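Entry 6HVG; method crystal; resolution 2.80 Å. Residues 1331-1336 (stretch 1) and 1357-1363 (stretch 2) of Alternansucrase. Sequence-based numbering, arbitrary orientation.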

# COMPACT_ATOMS: atom_id res chain seq x y z
N TYR A 1331 -40.47 -12.15 -19.69
CA TYR A 1331 -40.23 -12.45 -21.10
C TYR A 1331 -38.91 -11.88 -21.58
O TYR A 1331 -38.60 -10.73 -21.32
N MET A 1332 -38.14 -12.70 -22.28
CA MET A 1332 -36.92 -12.28 -22.93
C MET A 1332 -37.19 -11.10 -23.83
O MET A 1332 -38.20 -11.06 -24.53
N VAL A 1333 -36.28 -10.13 -23.83
CA VAL A 1333 -36.39 -8.97 -24.71
C VAL A 1333 -35.71 -9.31 -26.02
O VAL A 1333 -34.60 -9.85 -26.02
N ARG A 1334 -36.38 -9.00 -27.12
CA ARG A 1334 -35.91 -9.35 -28.46
C ARG A 1334 -36.28 -8.26 -29.44
O ARG A 1334 -37.35 -7.70 -29.34
N SER A 1335 -35.44 -8.00 -30.42
CA SER A 1335 -35.75 -6.96 -31.40
C SER A 1335 -36.75 -7.45 -32.42
O SER A 1335 -36.71 -8.60 -32.88
N GLN A 1336 -37.67 -6.56 -32.78
CA GLN A 1336 -38.72 -6.85 -33.74
C GLN A 1336 -38.28 -6.27 -35.07
O GLN A 1336 -37.39 -5.44 -35.09
N TYR A 1357 -28.25 -3.75 -26.63
CA TYR A 1357 -28.66 -4.10 -27.98
C TYR A 1357 -29.04 -5.60 -28.05
O TYR A 1357 -28.16 -6.46 -28.07
N PHE A 1358 -30.32 -5.93 -28.05
CA PHE A 1358 -30.75 -7.33 -28.14
C PHE A 1358 -31.16 -7.72 -29.55
O PHE A 1358 -31.87 -6.97 -30.21
N MET A 1359 -30.74 -8.90 -30.00
CA MET A 1359 -30.98 -9.33 -31.37
C MET A 1359 -32.36 -9.96 -31.49
O MET A 1359 -33.10 -10.03 -30.51
N PRO A 1360 -32.77 -10.37 -32.69
CA PRO A 1360 -34.13 -10.92 -32.79
C PRO A 1360 -34.30 -12.21 -31.97
O PRO A 1360 -35.40 -12.52 -31.56
N ASN A 1361 -33.20 -12.94 -31.76
CA ASN A 1361 -33.20 -14.12 -30.91
C ASN A 1361 -32.83 -13.80 -29.47
O ASN A 1361 -32.62 -14.71 -28.66
N GLY A 1362 -32.74 -12.51 -29.13
CA GLY A 1362 -32.60 -12.05 -27.72
C GLY A 1362 -31.19 -12.02 -27.19
O GLY A 1362 -30.99 -11.63 -26.04
N VAL A 1363 -30.23 -12.39 -28.03
CA VAL A 1363 -28.83 -12.37 -27.66
C VAL A 1363 -28.38 -10.92 -27.51
O VAL A 1363 -28.67 -10.05 -28.35

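An extended segment lies against a type I turn, Met1359 to Gly1362, and much of the contact is side chain against backbone. Tyr1331, chi1 m, stays out of reach. Met1332 leaves its CA sideways, but a t, t, m rotamer carries the thioether over the turn, with SD 3.7 Å from Asn1361 O and 3.9 Å from Gly1362 CA. That proximity sets the first rule: an ideal CB on Gly1362 would lie only 2.4 Å from Met1332 SD, a clash, and the residue's positive phi favours glycine as well.

Val1333, chi1 t, points toward stretch 2 and supplies the apolar contact, its CG1 3.4 Å from CD2 of Phe1358, which points back from an m rotamer. Its carbonyl works too: Val1333 O receives a CA-H...O contact from Gly1362 CA at 3.4 Å, and a water donates both to Val1333 O at 2.8 Å and to Gly1362 O at 2.5 Å, tying the two backbones together.

The CA-to-CB bond of Arg1334 points sideways, and the side chain continues with chi1 m and chi2 t. Its stem packs on the turn: CB sits 3.4 Å from Pro1360 O, and CG lies 3.8 Å from Gly1362 CA. The guanidinium also comes near, with Arg1334 NH1 3.8 Å from Pro1360 O. Stretch 2 offers no acidic side chain to this arginine.

Ser1335 anchors the pairing. Its N donates to Met1359 O at 3.1 Å with a nearly straight 166° angle, and the same carbonyl accepts the turn's own bond from Gly1362 N at 2.9 Å. The p rotamer places Ser1335 OG 3.1 Å from Pro1360 N, a packing contact since proline nitrogen has no hydrogen to share, and 3.5 Å from Pro1360 CD. Ser1335 CB also reaches Phe1358 O at 3.2 Å.

Gln1336, m, m and poorly ordered, points away; its NE2 makes a weak hydrogen bond to Arg1334 O at 3.3 Å, within its own stretch.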

# COMPACT_ATOMS: atom_id res chain seq x y z
CB TYR A 1331 -41.38 -11.92 -21.98
CG TYR A 1331 -42.64 -12.76 -21.90
CD1 TYR A 1331 -42.66 -14.03 -22.43
CD2 TYR A 1331 -43.79 -12.29 -21.26
CE1 TYR A 1331 -43.80 -14.81 -22.36
CE2 TYR A 1331 -44.92 -13.08 -21.18
CZ TYR A 1331 -44.91 -14.33 -21.73
OH TYR A 1331 -46.04 -15.12 -21.66
CB MET A 1332 -36.38 -13.46 -23.76
CG MET A 1332 -35.15 -13.20 -24.56
SD MET A 1332 -34.70 -14.59 -25.62
CE MET A 1332 -34.24 -15.79 -24.38
CB VAL A 1333 -35.70 -7.72 -24.08
CG1 VAL A 1333 -35.49 -6.61 -25.10
CG2 VAL A 1333 -36.51 -7.23 -22.88
CB ARG A 1334 -36.57 -10.67 -28.91
CG ARG A 1334 -36.40 -11.85 -27.95
CD ARG A 1334 -37.05 -13.13 -28.48
NE ARG A 1334 -38.50 -13.01 -28.44
CZ ARG A 1334 -39.32 -13.28 -29.45
NH1 ARG A 1334 -38.87 -13.74 -30.61
NH2 ARG A 1334 -40.61 -13.09 -29.27
CB SER A 1335 -34.47 -6.46 -32.09
OG SER A 1335 -33.88 -7.45 -32.92
CB GLN A 1336 -40.03 -6.21 -33.28
CG GLN A 1336 -40.42 -6.58 -31.84
CD GLN A 1336 -40.68 -8.08 -31.66
OE1 GLN A 1336 -41.24 -8.74 -32.54
NE2 GLN A 1336 -40.26 -8.62 -30.52
CB TYR A 1357 -27.51 -3.81 -28.92
CG TYR A 1357 -27.82 -3.84 -30.41
CD1 TYR A 1357 -28.04 -5.03 -31.07
CD2 TYR A 1357 -27.80 -2.68 -31.17
CE1 TYR A 1357 -28.29 -5.05 -32.44
CE2 TYR A 1357 -28.02 -2.70 -32.53
CZ TYR A 1357 -28.28 -3.87 -33.17
OH TYR A 1357 -28.50 -3.86 -34.53
CB PHE A 1358 -31.89 -7.63 -27.18
CG PHE A 1358 -31.55 -7.35 -25.77
CD1 PHE A 1358 -30.68 -8.19 -25.11
CD2 PHE A 1358 -32.06 -6.26 -25.10
CE1 PHE A 1358 -30.32 -7.98 -23.79
CE2 PHE A 1358 -31.70 -6.02 -23.78
CZ PHE A 1358 -30.82 -6.87 -23.12
CB MET A 1359 -29.85 -10.26 -31.81
CG MET A 1359 -28.47 -9.61 -31.66
SD MET A 1359 -27.25 -10.46 -32.66
CE MET A 1359 -25.89 -10.77 -31.57
CB PRO A 1360 -34.29 -11.20 -34.27
CG PRO A 1360 -33.26 -10.38 -34.96
CD PRO A 1360 -32.13 -10.23 -34.00
CB ASN A 1361 -32.26 -15.20 -31.46
CG ASN A 1361 -30.84 -14.73 -31.56
OD1 ASN A 1361 -30.51 -13.63 -31.12
ND2 ASN A 1361 -30.00 -15.54 -32.15
CB VAL A 1363 -27.96 -13.02 -28.76
CG1 VAL A 1363 -26.48 -12.89 -28.44
CG2 VAL A 1363 -28.31 -14.49 -28.94
O HOH W 1 -32.64 -10.91 -24.26